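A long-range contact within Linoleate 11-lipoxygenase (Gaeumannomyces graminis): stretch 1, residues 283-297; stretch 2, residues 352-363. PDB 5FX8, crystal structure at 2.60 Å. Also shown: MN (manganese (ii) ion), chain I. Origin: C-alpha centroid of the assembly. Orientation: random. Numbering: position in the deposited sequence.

Stretch 1 (283-297) LFYSQMYHVLFHTIP
Stretch 2 (352-363) SAAIDFPGSVYA

Two helices, 283-297 and 352-363, pack with their axes 8.1 Å apart at closest approach and their N-to-C directions 57° apart (signed crossing angle -57°). No hydrogen bond joins them; apolar packing burying 573 Å² does the work. Register is set by two close pairs: Met288 CA lies 6.1 Å from Ala354 CA, and Tyr289 CA lies 5.6 Å from Pro358 CA.

Stretch 2 enters helical, with Ser352 out of reach. Ala353 O lies at the ring edge of Phe284 (t, chi2 -90°), 4.0 Å from Phe284 CZ. Ala354 carries only a methyl, sideways to stretch 1: Met288, m with chi2 -51° and chi3 112°, sets Met288 SD 3.6 Å from Ala354 CB and 3.5 Å from Ala354 O. Ile355 and Asp356 point CA-to-CB away, and the polar Asp356 makes no contact.

The CA-to-CB bond of Phe357 (t, chi2 78°) points toward stretch 1, and the residue has the largest covered area, 86 Å². Phe284 presents its edge to the Phe357 face, centroids 5.7 Å apart and planes at 69°. Tyr285 (t) meets the same ring obliquely, Tyr285 CD2 3.7 Å from Phe357 CZ, while Met288 CB sits 3.9 Å from Phe357 CD2.

Pro358 (C-gamma endo) lacks an amide hydrogen, so the helix kinks here without a bond to the previous turn. Its CA-to-CB bond points toward stretch 1, with Pro358 CB 3.6 Å from Met288 O and 4.1 Å from Val291 CB (t). Gly359 and Ser360 make no contact.

One turn after Phe357, Val361 (t) places Val361 CG1 3.8 Å from both Tyr289 CE1 (t, chi2 82°) and Leu292 CD1 (m, t). Tyr362 (t, chi2 68°) starts sideways, but its ring reaches in: Tyr362 CD1 is 4.1 Å from Leu292 CD2, and Tyr362 CE1 4.2 Å from Ile296 CD1 (m, m).

His290, whose CA-to-CB bond points away from stretch 2, and His294, out of its reach, bind the manganese ion, His290 NE2 2.4 Å and His294 NE2 2.1 Å from MN.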

# COMPACT_ATOMS: atom_id res chain seq x y z
N LEU A 283 -16.05 2.59 -4.77
CA LEU A 283 -14.67 3.06 -4.67
C LEU A 283 -14.56 4.23 -3.69
O LEU A 283 -13.65 4.27 -2.85
CB LEU A 283 -14.15 3.46 -6.05
CG LEU A 283 -12.64 3.73 -6.13
CD1 LEU A 283 -11.74 2.64 -5.49
CD2 LEU A 283 -12.24 3.93 -7.58
N PHE A 284 -15.47 5.19 -3.80
CA PHE A 284 -15.48 6.26 -2.81
C PHE A 284 -15.56 5.69 -1.41
O PHE A 284 -14.84 6.13 -0.50
CB PHE A 284 -16.65 7.18 -3.09
CG PHE A 284 -16.85 8.24 -2.06
CD1 PHE A 284 -17.67 8.02 -0.97
CD2 PHE A 284 -16.26 9.47 -2.22
CE1 PHE A 284 -17.87 8.99 -0.05
CE2 PHE A 284 -16.46 10.45 -1.31
CZ PHE A 284 -17.26 10.22 -0.22
N TYR A 285 -16.45 4.71 -1.21
CA TYR A 285 -16.65 4.14 0.12
C TYR A 285 -15.38 3.51 0.65
O TYR A 285 -14.98 3.75 1.78
CB TYR A 285 -17.78 3.11 0.11
CG TYR A 285 -17.94 2.39 1.43
CD1 TYR A 285 -17.21 1.23 1.71
CD2 TYR A 285 -18.80 2.86 2.40
CE1 TYR A 285 -17.34 0.59 2.91
CE2 TYR A 285 -18.94 2.22 3.59
CZ TYR A 285 -18.21 1.08 3.84
OH TYR A 285 -18.34 0.42 5.03
N SER A 286 -14.75 2.65 -0.15
CA SER A 286 -13.64 1.88 0.36
C SER A 286 -12.48 2.80 0.68
O SER A 286 -11.83 2.68 1.73
CB SER A 286 -13.24 0.81 -0.66
OG SER A 286 -12.47 1.35 -1.69
N GLN A 287 -12.25 3.76 -0.20
CA GLN A 287 -11.14 4.66 0.05
C GLN A 287 -11.39 5.51 1.28
O GLN A 287 -10.45 5.87 1.98
CB GLN A 287 -10.86 5.52 -1.19
CG GLN A 287 -10.31 4.71 -2.34
CD GLN A 287 -9.42 3.54 -1.88
OE1 GLN A 287 -8.33 3.75 -1.37
NE2 GLN A 287 -9.90 2.31 -2.06
N MET A 288 -12.64 5.83 1.58
CA MET A 288 -12.77 6.79 2.66
C MET A 288 -13.13 6.14 3.98
O MET A 288 -12.82 6.66 5.05
CB MET A 288 -13.79 7.85 2.27
CG MET A 288 -13.26 8.77 1.20
SD MET A 288 -11.65 9.43 1.66
CE MET A 288 -10.61 8.67 0.51
N TYR A 289 -13.74 4.98 3.93
CA TYR A 289 -13.90 4.25 5.15
C TYR A 289 -12.56 3.74 5.66
O TYR A 289 -12.40 3.62 6.87
CB TYR A 289 -14.88 3.11 4.92
CG TYR A 289 -15.15 2.30 6.16
CD1 TYR A 289 -16.07 2.72 7.10
CD2 TYR A 289 -14.51 1.10 6.37
CE1 TYR A 289 -16.33 1.99 8.22
CE2 TYR A 289 -14.76 0.34 7.49
CZ TYR A 289 -15.68 0.79 8.42
OH TYR A 289 -15.94 0.04 9.55
N HIS A 290 -11.58 3.42 4.78
CA HIS A 290 -10.35 2.84 5.33
C HIS A 290 -9.52 3.84 6.12
O HIS A 290 -8.55 3.44 6.78
CB HIS A 290 -9.48 2.21 4.24
CG HIS A 290 -8.38 3.09 3.73
ND1 HIS A 290 -8.62 4.11 2.84
CD2 HIS A 290 -7.04 3.09 3.94
CE1 HIS A 290 -7.49 4.71 2.54
NE2 HIS A 290 -6.51 4.11 3.20
N VAL A 291 -9.85 5.13 6.05
CA VAL A 291 -9.26 6.10 6.97
C VAL A 291 -9.35 5.58 8.39
O VAL A 291 -8.40 5.72 9.18
CB VAL A 291 -9.96 7.45 6.79
CG1 VAL A 291 -9.44 8.48 7.76
CG2 VAL A 291 -9.72 7.91 5.41
N LEU A 292 -10.45 4.91 8.72
CA LEU A 292 -10.63 4.33 10.04
C LEU A 292 -9.68 3.16 10.27
O LEU A 292 -9.20 2.96 11.40
CB LEU A 292 -12.09 3.92 10.21
CG LEU A 292 -13.14 5.04 10.27
CD1 LEU A 292 -14.52 4.49 10.36
CD2 LEU A 292 -12.90 5.77 11.50
N PHE A 293 -9.36 2.38 9.24
CA PHE A 293 -8.29 1.40 9.38
C PHE A 293 -6.98 2.08 9.69
O PHE A 293 -6.07 1.43 10.21
CB PHE A 293 -8.09 0.54 8.12
CG PHE A 293 -9.26 -0.33 7.74
CD1 PHE A 293 -10.45 -0.28 8.41
CD2 PHE A 293 -9.16 -1.20 6.67
CE1 PHE A 293 -11.51 -1.08 8.04
CE2 PHE A 293 -10.23 -2.01 6.30
CZ PHE A 293 -11.39 -1.93 6.98
N HIS A 294 -6.82 3.36 9.36
CA HIS A 294 -5.62 4.05 9.82
C HIS A 294 -5.76 4.58 11.24
O HIS A 294 -4.87 4.39 12.06
CB HIS A 294 -5.26 5.18 8.85
CG HIS A 294 -4.56 4.74 7.61
ND1 HIS A 294 -3.21 4.46 7.58
CD2 HIS A 294 -5.01 4.54 6.35
CE1 HIS A 294 -2.86 4.10 6.36
NE2 HIS A 294 -3.94 4.14 5.59
N THR A 295 -6.89 5.20 11.58
CA THR A 295 -6.98 5.97 12.81
C THR A 295 -7.33 5.15 14.05
O THR A 295 -6.97 5.57 15.15
CB THR A 295 -7.97 7.14 12.66
OG1 THR A 295 -9.27 6.69 12.23
CG2 THR A 295 -7.47 8.10 11.67
N ILE A 296 -7.97 4.00 13.93
CA ILE A 296 -8.19 3.18 15.13
C ILE A 296 -6.89 2.55 15.64
O ILE A 296 -6.63 2.57 16.86
CB ILE A 296 -9.27 2.11 14.88
CG1 ILE A 296 -10.49 2.75 14.26
CG2 ILE A 296 -9.68 1.46 16.17
CD1 ILE A 296 -11.01 3.81 15.07
N PRO A 297 -6.04 1.97 14.78
CA PRO A 297 -4.72 1.56 15.27
C PRO A 297 -3.93 2.70 15.87
O PRO A 297 -3.33 2.51 16.93
CB PRO A 297 -4.04 0.99 14.02
CG PRO A 297 -5.10 0.57 13.18
CD PRO A 297 -6.26 1.48 13.42
N SER A 352 -13.53 17.70 0.25
CA SER A 352 -14.27 18.05 1.45
C SER A 352 -15.30 16.98 1.80
O SER A 352 -15.58 16.74 2.98
CB SER A 352 -14.96 19.39 1.24
OG SER A 352 -15.78 19.31 0.09
N ALA A 353 -15.89 16.34 0.78
CA ALA A 353 -16.86 15.28 1.00
C ALA A 353 -16.17 13.99 1.41
O ALA A 353 -16.62 13.29 2.33
CB ALA A 353 -17.70 15.06 -0.25
N ALA A 354 -15.07 13.65 0.72
CA ALA A 354 -14.24 12.52 1.12
C ALA A 354 -13.83 12.61 2.59
O ALA A 354 -13.88 11.61 3.30
CB ALA A 354 -12.99 12.46 0.25
N ILE A 355 -13.38 13.78 3.04
CA ILE A 355 -12.94 13.92 4.43
C ILE A 355 -14.14 13.89 5.37
O ILE A 355 -14.03 13.43 6.50
CB ILE A 355 -12.10 15.20 4.60
CG1 ILE A 355 -10.68 14.98 4.10
CG2 ILE A 355 -11.95 15.60 6.05
CD1 ILE A 355 -9.95 14.01 4.93
N ASP A 356 -15.31 14.35 4.92
CA ASP A 356 -16.48 14.32 5.79
C ASP A 356 -16.96 12.89 6.05
O ASP A 356 -17.50 12.61 7.12
CB ASP A 356 -17.59 15.20 5.20
CG ASP A 356 -18.95 15.02 5.88
OD1 ASP A 356 -19.17 15.62 6.96
OD2 ASP A 356 -19.83 14.32 5.31
N PHE A 357 -16.74 11.97 5.11
CA PHE A 357 -17.34 10.65 5.27
C PHE A 357 -16.86 9.85 6.50
O PHE A 357 -17.72 9.36 7.25
CB PHE A 357 -17.16 9.87 3.97
CG PHE A 357 -17.82 8.56 3.99
CD1 PHE A 357 -19.19 8.47 3.81
CD2 PHE A 357 -17.10 7.42 4.21
CE1 PHE A 357 -19.81 7.27 3.82
CE2 PHE A 357 -17.72 6.21 4.23
CZ PHE A 357 -19.08 6.13 4.04
N PRO A 358 -15.56 9.65 6.75
CA PRO A 358 -15.18 8.87 7.95
C PRO A 358 -15.57 9.51 9.28
O PRO A 358 -15.78 8.80 10.27
CB PRO A 358 -13.67 8.74 7.82
CG PRO A 358 -13.28 9.86 6.91
CD PRO A 358 -14.38 9.96 5.93
N GLY A 359 -15.62 10.84 9.33
CA GLY A 359 -16.16 11.50 10.50
C GLY A 359 -17.65 11.27 10.69
O GLY A 359 -18.11 11.13 11.81
N SER A 360 -18.42 11.24 9.60
CA SER A 360 -19.83 10.89 9.71
C SER A 360 -20.01 9.46 10.19
O SER A 360 -20.90 9.19 11.00
CB SER A 360 -20.54 11.02 8.38
OG SER A 360 -20.43 12.31 7.87
N VAL A 361 -19.23 8.53 9.65
CA VAL A 361 -19.28 7.16 10.13
C VAL A 361 -18.99 7.12 11.63
O VAL A 361 -19.76 6.54 12.40
CB VAL A 361 -18.29 6.28 9.34
CG1 VAL A 361 -18.27 4.87 9.88
CG2 VAL A 361 -18.68 6.28 7.90
N TYR A 362 -17.91 7.76 12.05
CA TYR A 362 -17.51 7.73 13.45
C TYR A 362 -18.56 8.38 14.32
O TYR A 362 -18.82 7.93 15.45
CB TYR A 362 -16.17 8.44 13.61
CG TYR A 362 -15.41 8.03 14.84
CD1 TYR A 362 -14.88 6.75 14.96
CD2 TYR A 362 -15.21 8.92 15.88
CE1 TYR A 362 -14.20 6.37 16.09
CE2 TYR A 362 -14.52 8.56 16.99
CZ TYR A 362 -14.02 7.30 17.10
OH TYR A 362 -13.35 6.99 18.24
N ALA A 363 -19.18 9.44 13.82
CA ALA A 363 -20.23 10.11 14.58
C ALA A 363 -21.48 9.23 14.70
O ALA A 363 -22.20 9.34 15.69
CB ALA A 363 -20.53 11.46 13.93
MN MN I . -4.14 3.61 3.54
O HOH W 1 -4.40 5.86 2.65